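Local coordinates for periplasmic solute binding protein (Pectobacterium atrosepticum, PDB 4RY1), which probably binds a sugar in the periplasm and delivers it to an ABC-type importer, at residues D81-K84 against G90-D93; N97-A102 against G106-L111. All blocks are in the same frame, centred on the assembly; numbering follows the deposited sequence.

Contact 1. Residues D81-K84 against G90-D93; sequences DLNK and GLGD
Leu-91 CD1 makes both of the close approaches in this contact, and the 99 Å² buried between the segments reflects how narrow it is. On the packed side, Leu-91 CD1 lies 3.8 Å from Leu-82 O, meeting the backbone of the 3-10 turn; the nearest side-chain atom of Leu-82, CB, stays 5.0 Å from Leu-91 CD1. Leu-91 CG stands beside its own backbone N, anti to the carbonyl carbon (chi1 -68°), which sends the isobutyl group from its turn toward 82-84. The looser side is formed by partly exposed Asn-83: its side chain crosses that of Leu-91 at about a right angle, and its amide end touches the same CD1. No hydrogen bond links the segments. Each is shaped from within: Asp-81 OD1 accepts from Asn-83 N at 3.1 Å in an Asx turn, the donor lying 54° out of the carboxylate plane, and Asp-93 N bonds to Gly-90 O. Between the segments runs the short helix 86-89, which ends in a Schellman motif with Gly-90, at positive phi, as its C-prime residue. Leu-82 also rests on Leu-89 of that helix, while Leu-82, Asn-83 and Leu-91 all touch Leu-108 of strand 107-123.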
loop_
_atom_site.group_PDB
_atom_site.type_symbol
_atom_site.label_atom_id
_atom_site.label_comp_id
_atom_site.label_asym_id
_atom_site.label_seq_id
_atom_site.Cartn_x
_atom_site.Cartn_y
_atom_site.Cartn_z
ATOM N N ASP A 81 -4.331 13.870 -19.625
ATOM C CA ASP A 81 -5.060 12.650 -19.974
ATOM C C ASP A 81 -4.177 11.701 -20.785
ATOM O O ASP A 81 -3.910 11.915 -21.974
ATOM C CB ASP A 81 -6.310 13.014 -20.760
ATOM C CG ASP A 81 -7.142 11.826 -21.167
ATOM O OD1 ASP A 81 -6.830 10.671 -20.801
ATOM O OD2 ASP A 81 -8.132 12.080 -21.901
ATOM N N LEU A 82 -3.745 10.621 -20.133
ATOM C CA LEU A 82 -2.814 9.673 -20.768
ATOM C C LEU A 82 -3.383 8.920 -21.969
ATOM O O LEU A 82 -2.623 8.400 -22.777
ATOM C CB LEU A 82 -2.286 8.667 -19.760
ATOM C CG LEU A 82 -1.507 9.247 -18.575
ATOM C CD1 LEU A 82 -0.996 8.107 -17.715
ATOM C CD2 LEU A 82 -0.332 10.108 -18.990
ATOM N N ASN A 83 -4.710 8.901 -22.116
ATOM C CA ASN A 83 -5.293 8.351 -23.343
ATOM C C ASN A 83 -4.826 9.114 -24.582
ATOM O O ASN A 83 -4.826 8.553 -25.669
ATOM C CB ASN A 83 -6.835 8.297 -23.303
ATOM C CG ASN A 83 -7.383 7.390 -22.209
ATOM O OD1 ASN A 83 -8.380 7.726 -21.518
ATOM N ND2 ASN A 83 -6.790 6.236 -22.069
ATOM N N LYS A 84 -4.427 10.378 -24.412
ATOM C CA LYS A 84 -3.847 11.170 -25.514
ATOM C C LYS A 84 -2.482 10.670 -25.999
ATOM O O LYS A 84 -2.027 11.061 -27.067
ATOM C CB LYS A 84 -3.744 12.644 -25.125
ATOM C CG LYS A 84 -5.077 13.299 -24.889
ATOM C CD LYS A 84 -4.818 14.710 -24.406
ATOM C CE LYS A 84 -6.057 15.538 -24.202
ATOM N NZ LYS A 84 -5.560 16.900 -23.865
ATOM N N GLY A 90 1.813 2.577 -25.089
ATOM C CA GLY A 90 1.445 1.183 -25.285
ATOM C C GLY A 90 0.404 0.722 -24.290
ATOM O O GLY A 90 0.550 -0.318 -23.665
ATOM N N LEU A 91 -0.659 1.516 -24.142
ATOM C CA LEU A 91 -1.669 1.236 -23.115
ATOM C C LEU A 91 -2.306 -0.154 -23.266
ATOM O O LEU A 91 -2.704 -0.758 -22.277
ATOM C CB LEU A 91 -2.739 2.326 -23.074
ATOM C CG LEU A 91 -2.248 3.700 -22.586
ATOM C CD1 LEU A 91 -3.402 4.680 -22.523
ATOM C CD2 LEU A 91 -1.569 3.622 -21.222
ATOM N N GLY A 92 -2.369 -0.656 -24.503
ATOM C CA GLY A 92 -2.895 -2.000 -24.806
ATOM C C GLY A 92 -2.123 -3.142 -24.170
ATOM O O GLY A 92 -2.642 -4.243 -24.053
ATOM N N ASP A 93 -0.887 -2.880 -23.744
ATOM C CA ASP A 93 -0.093 -3.891 -23.017
ATOM C C ASP A 93 -0.512 -4.106 -21.570
ATOM O O ASP A 93 -0.200 -5.151 -20.981
ATOM C CB ASP A 93 1.390 -3.522 -22.979
ATOM C CG ASP A 93 2.071 -3.630 -24.325
ATOM O OD1 ASP A 93 1.542 -4.294 -25.246
ATOM O OD2 ASP A 93 3.162 -3.034 -24.450
#

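Contact 2. Residues N97-A102 against G106-L111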
loop_
_atom_site.group_PDB
_atom_site.type_symbol
_atom_site.label_atom_id
_atom_site.label_comp_id
_atom_site.label_asym_id
_atom_site.label_seq_id
_atom_site.Cartn_x
_atom_site.Cartn_y
_atom_site.Cartn_z
ATOM N N ASN A 97 -8.126 -3.861 -16.271
ATOM C CA ASN A 97 -8.545 -3.600 -14.894
ATOM C C ASN A 97 -7.597 -2.622 -14.184
ATOM O O ASN A 97 -8.040 -1.796 -13.394
ATOM C CB ASN A 97 -8.673 -4.906 -14.085
ATOM C CG ASN A 97 -9.896 -5.723 -14.472
ATOM O OD1 ASN A 97 -10.749 -5.265 -15.242
ATOM N ND2 ASN A 97 -9.995 -6.939 -13.925
ATOM N N ALA A 98 -6.298 -2.717 -14.475
ATOM C CA ALA A 98 -5.315 -1.825 -13.877
ATOM C C ALA A 98 -5.540 -0.376 -14.345
ATOM O O ALA A 98 -5.563 0.561 -13.537
ATOM C CB ALA A 98 -3.903 -2.290 -14.214
ATOM N N LEU A 99 -5.746 -0.200 -15.643
ATOM C CA LEU A 99 -6.018 1.141 -16.187
ATOM C C LEU A 99 -7.310 1.753 -15.659
ATOM O O LEU A 99 -7.376 2.953 -15.393
ATOM C CB LEU A 99 -6.054 1.119 -17.713
ATOM C CG LEU A 99 -4.765 0.640 -18.370
ATOM C CD1 LEU A 99 -4.870 0.800 -19.878
ATOM C CD2 LEU A 99 -3.570 1.426 -17.826
ATOM N N LYS A 100 -8.332 0.923 -15.488
ATOM C CA LYS A 100 -9.612 1.402 -14.985
ATOM C C LYS A 100 -9.448 2.083 -13.611
ATOM O O LYS A 100 -10.111 3.099 -13.347
ATOM C CB LYS A 100 -10.636 0.260 -14.943
ATOM C CG LYS A 100 -12.021 0.645 -14.432
ATOM C CD LYS A 100 -12.791 1.587 -15.353
ATOM C CE LYS A 100 -14.293 1.384 -15.181
ATOM N NZ LYS A 100 -15.126 2.330 -15.975
ATOM N N THR A 101 -8.535 1.571 -12.773
ATOM C CA THR A 101 -8.331 2.102 -11.411
ATOM C C THR A 101 -7.928 3.578 -11.422
ATOM O O THR A 101 -8.111 4.270 -10.441
ATOM C CB THR A 101 -7.227 1.353 -10.583
ATOM O OG1 THR A 101 -5.929 1.602 -11.135
ATOM C CG2 THR A 101 -7.473 -0.153 -10.526
ATOM N N ALA A 102 -7.331 4.027 -12.513
ATOM C CA ALA A 102 -6.796 5.405 -12.602
ATOM C C ALA A 102 -7.613 6.331 -13.502
ATOM O O ALA A 102 -7.204 7.467 -13.766
ATOM C CB ALA A 102 -5.343 5.383 -13.056
ATOM N N GLY A 106 -13.537 9.156 -17.568
ATOM C CA GLY A 106 -13.075 8.832 -18.915
ATOM C C GLY A 106 -11.651 9.229 -19.255
ATOM O O GLY A 106 -11.135 8.785 -20.272
ATOM N N LYS A 107 -11.021 10.051 -18.405
ATOM C CA LYS A 107 -9.661 10.530 -18.637
ATOM C C LYS A 107 -8.688 9.768 -17.743
ATOM O O LYS A 107 -8.887 9.667 -16.537
ATOM C CB LYS A 107 -9.580 12.005 -18.324
ATOM C CG LYS A 107 -10.503 12.828 -19.213
ATOM C CD LYS A 107 -10.221 14.304 -19.111
ATOM C CE LYS A 107 -11.111 15.110 -20.051
ATOM N NZ LYS A 107 -12.479 15.265 -19.494
ATOM N N LEU A 108 -7.660 9.195 -18.355
ATOM C CA LEU A 108 -6.697 8.371 -17.612
ATOM C C LEU A 108 -5.699 9.252 -16.868
ATOM O O LEU A 108 -4.908 9.954 -17.485
ATOM C CB LEU A 108 -5.996 7.402 -18.556
ATOM C CG LEU A 108 -5.000 6.441 -17.900
ATOM C CD1 LEU A 108 -5.660 5.567 -16.851
ATOM C CD2 LEU A 108 -4.331 5.577 -18.952
ATOM N N GLN A 109 -5.746 9.224 -15.543
ATOM C CA GLN A 109 -5.005 10.178 -14.719
ATOM C C GLN A 109 -3.557 9.781 -14.450
ATOM O O GLN A 109 -2.742 10.624 -14.087
ATOM C CB GLN A 109 -5.722 10.382 -13.373
ATOM C CG GLN A 109 -7.146 10.907 -13.504
ATOM C CD GLN A 109 -7.179 12.217 -14.261
ATOM O OE1 GLN A 109 -7.785 12.329 -15.350
ATOM N NE2 GLN A 109 -6.520 13.201 -13.716
ATOM N N GLY A 110 -3.267 8.491 -14.565
ATOM C CA GLY A 110 -1.951 7.970 -14.232
ATOM C C GLY A 110 -1.822 6.548 -14.732
ATOM O O GLY A 110 -2.815 5.888 -14.988
ATOM N N LEU A 111 -0.582 6.096 -14.888
ATOM C CA LEU A 111 -0.312 4.762 -15.394
ATOM C C LEU A 111 0.211 3.912 -14.208
ATOM O O LEU A 111 1.264 4.219 -13.639
ATOM C CB LEU A 111 0.738 4.810 -16.486
ATOM C CG LEU A 111 1.098 3.516 -17.197
ATOM C CD1 LEU A 111 -0.136 2.761 -17.699
ATOM C CD2 LEU A 111 2.055 3.850 -18.348
#
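This is a largely apolar contact between the C-terminal end of a helix with the residues that follow it, 97-102, and the start of the long strand 107-123, closed by one backbone hydrogen bond. It buries 246 Å², and most of the residues that touch are buried in the fold. At the helix, Leu-99 CD2 meets Leu-111 CD1 at 3.7 Å, the two side chains lying side by side and pointing the same way. Leu-108 approaches from another part of the strand: with CG anti to the backbone N (chi1 -178°), its CD1 reaches the backbone at Leu-99 O, 3.5 Å away, and also packs 3.8 Å from Ala-102 CB. Leu-99 O already accepts from Ala-102 N, so the methyl of Leu-108 lies over a bonded oxygen. Beyond the helix the chain doubles back in a beta hairpin, strand 103-104 pairing antiparallel with 107-123, and Gly-106 lies in the connection at positive phi. Next to this pairing, Gln-109 N donates to Ala-102 O over 2.9 Å; the N-H...O angle of 163° is fairly straight, although the donor is tilted 31° from the carbonyl plane. CB of Gln-109 also lies against this oxygen, at 3.3 Å. Ala-102 CB is closely packed on its other contact, 3.2 Å from Gly-110 O, and both Gly-110 N and Gly-110 O are buried with no polar partner in the model. Thr-101 OG1 bonds back to Ala-98 O. Further out, Leu-111 packs on Met-306 and Leu-310 of helix 299-310, and Ala-102 touches Leu-289 of strand 284-292.

Contacts 1 and 2 follow one another along the chain, the first closing before the second opens, and their centres lie about 9 Å apart on the same side of the chain's centre. Strand 107-123 joins them: Leu-82 N lies 3.0 Å from Leu-108 O and Asp-81 OD1 lies 3.0 Å from Leu-108 N, both probable hydrogen bonds. Leu-82 CD1 also packs against the backbone carbon of Gly-110. Leu-108 thus meets residues of all three other segments, 81-84, 90-93 and 97-102. The loops and short helices between 81 and 102 are thereby gathered along the beginning of a strand that continues into the mixed sheet of this solute-binding fold.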